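Local coordinates for transcriptional regulator, SorC family (Enterococcus faecalis, PDB 2O0M), which probably regulates transcription by binding DNA through one domain and a carbohydrate effector through another, at residues E143-V148 with L172-R177; L212-Y217 with K286-G291; I243-H248 with K310-A315. All blocks are in the same frame, centred on the assembly; numbering follows the deposited sequence.

Contact 1: residues E143-V148 with L172-R177; sequences ENTIAV and LFVPAR
The phenyl ring of F173 takes I146 over one face and V148 at its edge. The CD1 methyl of I146 stands 4.2 Å from the ring centroid, 17° off the normal, a CH-pi contact displaced toward the rim. I146 and F173 lie side by side and point the same way, with CG1 of I146 and CG of F173 both anti to their carbonyl carbons, and CB of I146 comes within 3.8 Å of F173 CD1. V148 CG1 lies near the ring plane. A branched aliphatic chain beside a flat ring suits this buried position, since each presents a broad apolar surface.

T145, A147, L172 and V174 occupy the other face of the sheet. T145 CG2 meets V174 CG2 at 3.8 Å, while the small A147 admits A176, their CB atoms 4.0 Å apart. The two parallel strands are joined by five backbone hydrogen bonds, among them I146 N to L172 O at 2.8 Å. The last, from A176 N to V148 O, forms where the chain leaves the strand after P175.

This is the parallel pairing of a right-handed beta-alpha-beta unit, strand 142-148, helix 152-159, strand 169-175, within a Rossmann-like domain. Strand 142-148 is flanked on its far edge by strand 238-245, and strand 169-175 by 202-203. Helix 188-199 packs on V148, F173 and P175; helix 224-234 packs on L172 and V174 across the sheet.

Contact 2: residues L212-Y217 with K286-G291; sequences LSRETY and KIPRIG
Y217 and I290 form the centre of this contact, their side chains sliding past each other in opposite directions. CD2 and CE2 of the tyrosine ring meet the isoleucine obliquely: CE2 lies 3.7 Å from I290 CG1, and the terminal CD1 methyl of I290 is 4.0 Å from both ring carbons. CG of Y217 is anti to its backbone N (chi1 -178°), which directs CG toward the loop. Tyrosine suits a place at the surface because its ring can pack on an apolar chain while its OH sits at the polar rim; here OH comes within 3.7 Å of the carbonyl O of R289.

Two looser contacts lie beside this pair. L212 reaches I290 with its CD2 methyl, 4.3 Å from I290 CD1, and the NH2 end of R214 stands 4.3 Å from P288 CG, which lies near the guanidinium plane at its edge. No hydrogen bond joins the two segments.

The next shell is local: the helix start and the loop are each held by their own bonds. S213 is the N-cap of the helix, and its OG shares a hydrogen bond with T216 OG1 at 3.2 Å; Y217 N bonds to S213 O in the first turn. In the loop, R289 points away from the helix and folds back, NH1 donating to G291 O at 2.9 Å in the guanidinium plane, which braces the loop on either side of I290. At the backbone angles of G291 a CB would press on the carbonyl O of I290, so glycine suits the place.

The contact sets the start of helix 214-221 against the loop that follows strand 283-286 and precedes strand 302-306. V208 also touches I290, whose backbone is bonded to G178, while I287 is anchored by a backbone bond to G274.

Contact 3: residues I243-H248 with K310-A315; sequences IGRALH and KTKAKA. With PO4 (phosphate ion), chain B.
I243 and A315 make the close-packed part of this contact. The CG2 branch of I243 lies 4.1 Å from A315 CB and 3.6 Å from A315 O, and A315 CB also reaches the carbonyl O of G244 at 3.5 Å. A small alanine lets the first turn of helix 313-320 approach the end of strand 238-245, and a beta-branched isoleucine fills the buried side.

Toward solvent the packing is looser and more polar. R245 crosses K312 obliquely, CD 4.1 Å from K312 CG. The arginine chain bends at chi3 (64°), and NE makes a weak bond, 3.2 Å long and angled at 123°, to the carbonyl O of T311, which lies near the guanidinium plane at its edge. T311 turns its own hydroxyl to D118.

K312 connects the two regions. Its chain, extended beyond CG, runs to the strand backbone, where NZ donates to I243 O at 2.8 Å. The same NZ binds phosphate O1 at 2.7 Å and, weakly, O2. T153 and R252 hold the same ion, which probably came from the crystallisation liquor. The buried carbonyl and the anion together would be expected to stabilise the protonated ammonium, so the lysine serves both as a strand-to-helix tie and, in this crystal, as part of a site able to hold an anion.

In the fold
Contact 1 is the core of the three: mostly buried, made of parallel-strand hydrogen bonds and apolar side chains on both sheet faces. Contact 3 is partly buried and reaches the same sheet, since strands 142-148 and 238-245 are neighbours, but it lies on the opposite side of the chain's centre and adds a lysine and a bound phosphate to its apolar part. Contact 2, at the surface, has apolar packing without a bond between its segments. Contacts 1 and 2 touch where R177 packs against R289, I290 and G291; contact 3 stands clear of both, its nearest atoms about 11 Å from contact 1 and about 10 Å from contact 2.

Contact 1: residues E143-V148 with L172-R177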
loop_
_atom_site.group_PDB
_atom_site.type_symbol
_atom_site.label_atom_id
_atom_site.label_comp_id
_atom_site.label_asym_id
_atom_site.label_seq_id
_atom_site.Cartn_x
_atom_site.Cartn_y
_atom_site.Cartn_z
ATOM N N GLU A 143 18.262 -11.392 -2.146
ATOM C CA GLU A 143 16.937 -11.783 -1.675
ATOM C C GLU A 143 16.189 -10.552 -1.174
ATOM O O GLU A 143 16.558 -9.963 -0.158
ATOM C CB GLU A 143 17.035 -12.813 -0.547
ATOM C CG GLU A 143 17.889 -14.035 -0.877
ATOM C CD GLU A 143 17.310 -14.894 -1.965
ATOM O OE1 GLU A 143 16.093 -15.180 -1.913
ATOM O OE2 GLU A 143 18.082 -15.306 -2.867
ATOM N N ASN A 144 15.145 -10.166 -1.900
ATOM C CA ASN A 144 14.310 -9.033 -1.509
ATOM C C ASN A 144 12.992 -9.514 -0.941
ATOM O O ASN A 144 12.449 -10.513 -1.406
ATOM C CB ASN A 144 14.026 -8.161 -2.728
ATOM C CG ASN A 144 15.291 -7.684 -3.408
ATOM O OD1 ASN A 144 15.518 -7.937 -4.609
ATOM N ND2 ASN A 144 16.126 -7.001 -2.653
ATOM N N THR A 145 12.500 -8.806 0.073
ATOM C CA THR A 145 11.170 -9.045 0.618
ATOM C C THR A 145 10.344 -7.765 0.440
ATOM O O THR A 145 10.716 -6.698 0.934
ATOM C CB THR A 145 11.235 -9.484 2.078
ATOM O OG1 THR A 145 11.978 -10.709 2.168
ATOM C CG2 THR A 145 9.834 -9.673 2.668
ATOM N N ILE A 146 9.253 -7.900 -0.310
ATOM C CA ILE A 146 8.356 -6.803 -0.639
ATOM C C ILE A 146 7.040 -6.997 0.102
ATOM O O ILE A 146 6.303 -7.950 -0.160
ATOM C CB ILE A 146 8.072 -6.726 -2.145
ATOM C CG1 ILE A 146 9.370 -6.593 -2.939
ATOM C CG2 ILE A 146 7.145 -5.557 -2.462
ATOM C CD1 ILE A 146 9.918 -7.897 -3.457
ATOM N N ALA A 147 6.761 -6.088 1.030
ATOM C CA ALA A 147 5.549 -6.125 1.830
ATOM C C ALA A 147 4.498 -5.254 1.163
ATOM O O ALA A 147 4.750 -4.095 0.834
ATOM C CB ALA A 147 5.819 -5.652 3.214
ATOM N N VAL A 148 3.312 -5.810 0.961
ATOM C CA VAL A 148 2.293 -5.116 0.192
ATOM C C VAL A 148 0.969 -4.999 0.939
ATOM O O VAL A 148 0.608 -5.858 1.746
ATOM C CB VAL A 148 2.042 -5.795 -1.157
ATOM C CG1 VAL A 148 3.320 -5.833 -1.992
ATOM C CG2 VAL A 148 1.497 -7.191 -0.974
ATOM N N LEU A 172 10.478 -12.012 -2.840
ATOM C CA LEU A 172 9.421 -12.624 -2.048
ATOM C C LEU A 172 8.384 -11.551 -1.675
ATOM O O LEU A 172 8.743 -10.499 -1.132
ATOM C CB LEU A 172 10.004 -13.225 -0.776
ATOM C CG LEU A 172 9.041 -13.899 0.187
ATOM C CD1 LEU A 172 8.514 -15.184 -0.409
ATOM C CD2 LEU A 172 9.704 -14.141 1.523
ATOM N N PHE A 173 7.115 -11.838 -1.939
ATOM C CA PHE A 173 6.022 -10.924 -1.618
ATOM C C PHE A 173 5.249 -11.432 -0.406
ATOM O O PHE A 173 4.895 -12.615 -0.326
ATOM C CB PHE A 173 5.078 -10.721 -2.815
ATOM C CG PHE A 173 5.749 -10.129 -4.018
ATOM C CD1 PHE A 173 5.707 -8.762 -4.262
ATOM C CD2 PHE A 173 6.486 -10.942 -4.881
ATOM C CE1 PHE A 173 6.336 -8.218 -5.389
ATOM C CE2 PHE A 173 7.133 -10.403 -6.008
ATOM C CZ PHE A 173 7.065 -9.031 -6.243
ATOM N N VAL A 174 5.010 -10.530 0.538
ATOM C CA VAL A 174 4.262 -10.833 1.729
ATOM C C VAL A 174 3.297 -9.686 2.004
ATOM O O VAL A 174 3.548 -8.543 1.605
ATOM C CB VAL A 174 5.202 -10.998 2.943
ATOM C CG1 VAL A 174 6.100 -12.202 2.750
ATOM C CG2 VAL A 174 6.045 -9.739 3.181
ATOM N N PRO A 175 2.191 -9.978 2.685
ATOM C CA PRO A 175 1.316 -8.875 3.104
ATOM C C PRO A 175 1.991 -8.005 4.164
ATOM O O PRO A 175 2.704 -8.537 5.006
ATOM C CB PRO A 175 0.132 -9.602 3.724
ATOM C CG PRO A 175 0.725 -10.891 4.217
ATOM C CD PRO A 175 1.686 -11.282 3.149
ATOM N N ALA A 176 1.747 -6.690 4.142
ATOM C CA ALA A 176 2.342 -5.783 5.130
ATOM C C ALA A 176 1.595 -5.848 6.459
ATOM O O ALA A 176 2.157 -5.554 7.531
ATOM C CB ALA A 176 2.334 -4.364 4.627
ATOM N N ARG A 177 0.314 -6.195 6.364
ATOM C CA ARG A 177 -0.561 -6.288 7.524
ATOM C C ARG A 177 -1.537 -7.445 7.426
ATOM O O ARG A 177 -2.024 -7.758 6.355
ATOM C CB ARG A 177 -1.402 -5.007 7.672
ATOM C CG ARG A 177 -0.665 -3.823 8.208
ATOM C CD ARG A 177 -0.238 -4.074 9.649
ATOM N NE ARG A 177 0.146 -2.851 10.347
ATOM C CZ ARG A 177 -0.659 -2.070 11.061
ATOM N NH1 ARG A 177 -1.956 -2.338 11.205
ATOM N NH2 ARG A 177 -0.151 -0.997 11.636
#

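Contact 2: residues L212-Y217 with K286-G291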
loop_
_atom_site.group_PDB
_atom_site.type_symbol
_atom_site.label_atom_id
_atom_site.label_comp_id
_atom_site.label_asym_id
_atom_site.label_seq_id
_atom_site.Cartn_x
_atom_site.Cartn_y
_atom_site.Cartn_z
ATOM N N LEU A 212 -10.922 -11.215 12.743
ATOM C CA LEU A 212 -10.537 -12.251 13.717
ATOM C C LEU A 212 -10.787 -11.855 15.163
ATOM O O LEU A 212 -10.971 -10.671 15.477
ATOM C CB LEU A 212 -9.072 -12.679 13.561
ATOM C CG LEU A 212 -7.882 -11.693 13.527
ATOM C CD1 LEU A 212 -8.170 -10.291 14.013
ATOM C CD2 LEU A 212 -6.700 -12.276 14.277
ATOM N N SER A 213 -10.760 -12.869 16.028
ATOM C CA SER A 213 -11.014 -12.717 17.461
ATOM C C SER A 213 -9.724 -12.726 18.285
ATOM O O SER A 213 -8.664 -13.147 17.810
ATOM C CB SER A 213 -11.943 -13.840 17.941
ATOM O OG SER A 213 -11.236 -15.057 18.105
ATOM N N ARG A 214 -9.833 -12.273 19.538
ATOM C CA ARG A 214 -8.702 -12.239 20.471
ATOM C C ARG A 214 -8.125 -13.627 20.688
ATOM O O ARG A 214 -6.912 -13.802 20.791
ATOM C CB ARG A 214 -9.140 -11.645 21.823
ATOM C CG ARG A 214 -9.231 -10.117 21.835
ATOM C CD ARG A 214 -7.953 -9.419 22.355
ATOM N NE ARG A 214 -7.519 -8.408 21.391
ATOM C CZ ARG A 214 -7.427 -7.095 21.601
ATOM N NH1 ARG A 214 -7.693 -6.561 22.784
ATOM N NH2 ARG A 214 -7.032 -6.305 20.600
ATOM N N GLU A 215 -9.015 -14.612 20.752
ATOM C CA GLU A 215 -8.635 -16.014 20.917
ATOM C C GLU A 215 -7.763 -16.468 19.744
ATOM O O GLU A 215 -6.716 -17.085 19.927
ATOM C CB GLU A 215 -9.885 -16.901 20.946
ATOM C CG GLU A 215 -10.984 -16.525 21.944
ATOM C CD GLU A 215 -12.379 -16.973 21.477
ATOM O OE1 GLU A 215 -12.485 -17.940 20.674
ATOM O OE2 GLU A 215 -13.374 -16.350 21.912
ATOM N N THR A 216 -8.230 -16.169 18.537
ATOM C CA THR A 216 -7.532 -16.555 17.305
ATOM C C THR A 216 -6.158 -15.877 17.234
ATOM O O THR A 216 -5.147 -16.506 16.891
ATOM C CB THR A 216 -8.395 -16.207 16.065
ATOM O OG1 THR A 216 -9.625 -16.952 16.112
ATOM C CG2 THR A 216 -7.658 -16.532 14.751
ATOM N N TYR A 217 -6.128 -14.604 17.600
ATOM C CA TYR A 217 -4.894 -13.818 17.604
ATOM C C TYR A 217 -3.785 -14.374 18.509
ATOM O O TYR A 217 -2.660 -14.599 18.047
ATOM C CB TYR A 217 -5.208 -12.380 17.987
ATOM C CG TYR A 217 -4.003 -11.474 17.965
ATOM C CD1 TYR A 217 -3.574 -10.830 19.120
ATOM C CD2 TYR A 217 -3.289 -11.266 16.788
ATOM C CE1 TYR A 217 -2.468 -9.993 19.102
ATOM C CE2 TYR A 217 -2.180 -10.438 16.760
ATOM C CZ TYR A 217 -1.780 -9.798 17.916
ATOM O OH TYR A 217 -0.676 -8.976 17.888
ATOM N N LYS A 286 -5.942 4.126 14.774
ATOM C CA LYS A 286 -5.284 2.957 14.188
ATOM C C LYS A 286 -5.941 1.663 14.666
ATOM O O LYS A 286 -6.378 1.549 15.818
ATOM C CB LYS A 286 -3.787 2.952 14.496
ATOM C CG LYS A 286 -3.446 2.785 15.965
ATOM C CD LYS A 286 -1.977 3.069 16.224
ATOM C CE LYS A 286 -1.636 2.886 17.700
ATOM N NZ LYS A 286 -0.158 2.941 17.914
ATOM N N ILE A 287 -6.035 0.694 13.766
ATOM C CA ILE A 287 -6.591 -0.615 14.113
ATOM C C ILE A 287 -5.508 -1.442 14.804
ATOM O O ILE A 287 -4.320 -1.101 14.721
ATOM C CB ILE A 287 -7.151 -1.362 12.876
ATOM C CG1 ILE A 287 -6.039 -1.660 11.854
ATOM C CG2 ILE A 287 -8.285 -0.547 12.235
ATOM C CD1 ILE A 287 -6.471 -2.561 10.742
ATOM N N PRO A 288 -5.901 -2.520 15.509
ATOM C CA PRO A 288 -4.862 -3.347 16.130
ATOM C C PRO A 288 -3.847 -3.872 15.108
ATOM O O PRO A 288 -4.220 -4.308 14.020
ATOM C CB PRO A 288 -5.666 -4.477 16.786
ATOM C CG PRO A 288 -7.004 -3.864 17.047
ATOM C CD PRO A 288 -7.250 -3.029 15.816
ATOM N N ARG A 289 -2.567 -3.793 15.458
ATOM C CA ARG A 289 -1.495 -4.029 14.493
ATOM C C ARG A 289 -1.111 -5.495 14.432
ATOM O O ARG A 289 -0.847 -6.127 15.461
ATOM C CB ARG A 289 -0.249 -3.214 14.835
ATOM C CG ARG A 289 0.951 -3.552 13.964
ATOM C CD ARG A 289 2.110 -2.616 14.233
ATOM N NE ARG A 289 2.676 -2.820 15.576
ATOM C CZ ARG A 289 3.641 -3.692 15.869
ATOM N NH1 ARG A 289 4.175 -4.466 14.930
ATOM N NH2 ARG A 289 4.091 -3.788 17.118
ATOM N N ILE A 290 -1.077 -6.022 13.213
ATOM C CA ILE A 290 -0.512 -7.326 12.935
ATOM C C ILE A 290 0.392 -7.133 11.731
ATOM O O ILE A 290 -0.088 -7.132 10.610
ATOM C CB ILE A 290 -1.582 -8.372 12.608
ATOM C CG1 ILE A 290 -2.683 -8.368 13.675
ATOM C CG2 ILE A 290 -0.930 -9.752 12.462
ATOM C CD1 ILE A 290 -3.869 -9.241 13.349
ATOM N N GLY A 291 1.681 -6.929 11.972
ATOM C CA GLY A 291 2.636 -6.665 10.888
ATOM C C GLY A 291 3.301 -5.296 11.014
ATOM O O GLY A 291 3.623 -4.843 12.107
#

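Contact 3: residues I243-H248 with K310-A315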
loop_
_atom_site.group_PDB
_atom_site.type_symbol
_atom_site.label_atom_id
_atom_site.label_comp_id
_atom_site.label_asym_id
_atom_site.label_seq_id
_atom_site.Cartn_x
_atom_site.Cartn_y
_atom_site.Cartn_z
ATOM N N ILE A 243 -3.292 4.433 -1.069
ATOM C CA ILE A 243 -3.807 5.337 -0.056
ATOM C C ILE A 243 -5.306 5.310 -0.216
ATOM O O ILE A 243 -5.827 5.547 -1.314
ATOM C CB ILE A 243 -3.257 6.763 -0.256
ATOM C CG1 ILE A 243 -1.724 6.764 -0.146
ATOM C CG2 ILE A 243 -3.853 7.732 0.759
ATOM C CD1 ILE A 243 -1.083 7.983 -0.778
ATOM N N GLY A 244 -6.006 5.024 0.873
ATOM C CA GLY A 244 -7.458 4.905 0.829
ATOM C C GLY A 244 -8.156 6.178 1.246
ATOM O O GLY A 244 -7.603 6.992 1.990
ATOM N N ARG A 245 -9.374 6.346 0.742
ATOM C CA ARG A 245 -10.284 7.378 1.210
ATOM C C ARG A 245 -10.909 6.819 2.499
ATOM O O ARG A 245 -11.534 5.750 2.489
ATOM C CB ARG A 245 -11.310 7.699 0.109
ATOM C CG ARG A 245 -10.644 8.287 -1.143
ATOM C CD ARG A 245 -11.557 8.437 -2.356
ATOM N NE ARG A 245 -12.626 9.388 -2.086
ATOM C CZ ARG A 245 -13.888 9.064 -1.809
ATOM N NH1 ARG A 245 -14.273 7.795 -1.777
ATOM N NH2 ARG A 245 -14.774 10.011 -1.557
ATOM N N ALA A 246 -10.699 7.521 3.612
ATOM C CA ALA A 246 -10.872 6.954 4.960
ATOM C C ALA A 246 -12.242 6.331 5.234
ATOM O O ALA A 246 -12.327 5.179 5.638
ATOM C CB ALA A 246 -10.561 7.994 6.010
ATOM N N LEU A 247 -13.312 7.097 5.054
ATOM C CA LEU A 247 -14.640 6.577 5.393
ATOM C C LEU A 247 -15.061 5.441 4.472
ATOM O O LEU A 247 -15.686 4.472 4.915
ATOM C CB LEU A 247 -15.683 7.699 5.440
ATOM C CG LEU A 247 -15.374 8.762 6.506
ATOM C CD1 LEU A 247 -16.539 9.731 6.628
ATOM C CD2 LEU A 247 -15.090 8.146 7.885
ATOM N N HIS A 248 -14.707 5.553 3.192
ATOM C CA HIS A 248 -14.937 4.482 2.228
ATOM C C HIS A 248 -14.235 3.193 2.662
ATOM O O HIS A 248 -14.829 2.114 2.600
ATOM C CB HIS A 248 -14.450 4.915 0.839
ATOM C CG HIS A 248 -14.983 4.075 -0.282
ATOM N ND1 HIS A 248 -14.245 3.079 -0.882
ATOM C CD2 HIS A 248 -16.172 4.103 -0.929
ATOM C CE1 HIS A 248 -14.964 2.513 -1.835
ATOM N NE2 HIS A 248 -16.136 3.120 -1.889
ATOM N N LYS A 310 -8.769 12.026 -9.424
ATOM C CA LYS A 310 -9.129 13.259 -8.748
ATOM C C LYS A 310 -9.795 12.961 -7.390
ATOM O O LYS A 310 -9.622 13.707 -6.425
ATOM C CB LYS A 310 -10.057 14.101 -9.631
ATOM C CG LYS A 310 -10.458 15.415 -8.997
ATOM C CD LYS A 310 -11.799 15.344 -8.300
ATOM C CE LYS A 310 -12.006 16.584 -7.456
ATOM N NZ LYS A 310 -13.273 16.594 -6.698
ATOM N N THR A 311 -10.518 11.849 -7.309
ATOM C CA THR A 311 -11.254 11.507 -6.092
ATOM C C THR A 311 -10.333 11.254 -4.895
ATOM O O THR A 311 -10.774 11.332 -3.753
ATOM C CB THR A 311 -12.140 10.251 -6.288
ATOM O OG1 THR A 311 -11.329 9.121 -6.658
ATOM C CG2 THR A 311 -13.219 10.500 -7.348
ATOM N N LYS A 312 -9.067 10.951 -5.169
ATOM C CA LYS A 312 -8.092 10.635 -4.117
ATOM C C LYS A 312 -7.163 11.794 -3.753
ATOM O O LYS A 312 -6.306 11.649 -2.874
ATOM C CB LYS A 312 -7.265 9.401 -4.513
ATOM C CG LYS A 312 -7.993 8.082 -4.259
ATOM C CD LYS A 312 -7.025 6.902 -4.166
ATOM C CE LYS A 312 -7.768 5.596 -3.948
ATOM N NZ LYS A 312 -6.830 4.471 -3.711
ATOM N N ALA A 313 -7.344 12.950 -4.384
ATOM C CA ALA A 313 -6.454 14.083 -4.139
ATOM C C ALA A 313 -6.362 14.440 -2.648
ATOM O O ALA A 313 -5.279 14.665 -2.121
ATOM C CB ALA A 313 -6.899 15.290 -4.942
ATOM N N LYS A 314 -7.501 14.503 -1.974
ATOM C CA LYS A 314 -7.517 14.858 -0.554
ATOM C C LYS A 314 -6.821 13.801 0.302
ATOM O O LYS A 314 -6.023 14.129 1.182
ATOM C CB LYS A 314 -8.949 15.064 -0.069
ATOM C CG LYS A 314 -9.614 16.313 -0.623
ATOM C CD LYS A 314 -11.083 16.346 -0.274
ATOM C CE LYS A 314 -11.658 17.753 -0.327
ATOM N NZ LYS A 314 -11.317 18.487 -1.574
ATOM N N ALA A 315 -7.108 12.533 0.022
ATOM C CA ALA A 315 -6.502 11.433 0.785
ATOM C C ALA A 315 -4.990 11.405 0.571
ATOM O O ALA A 315 -4.218 11.199 1.513
ATOM C CB ALA A 315 -7.110 10.111 0.378
HETATM P P PO4 B . -8.465 1.375 -2.934
HETATM O O1 PO4 B . -8.697 2.813 -2.647
HETATM O O2 PO4 B . -7.433 1.158 -3.977
HETATM O O3 PO4 B . -8.170 0.652 -1.658
HETATM O O4 PO4 B . -9.754 0.769 -3.400
#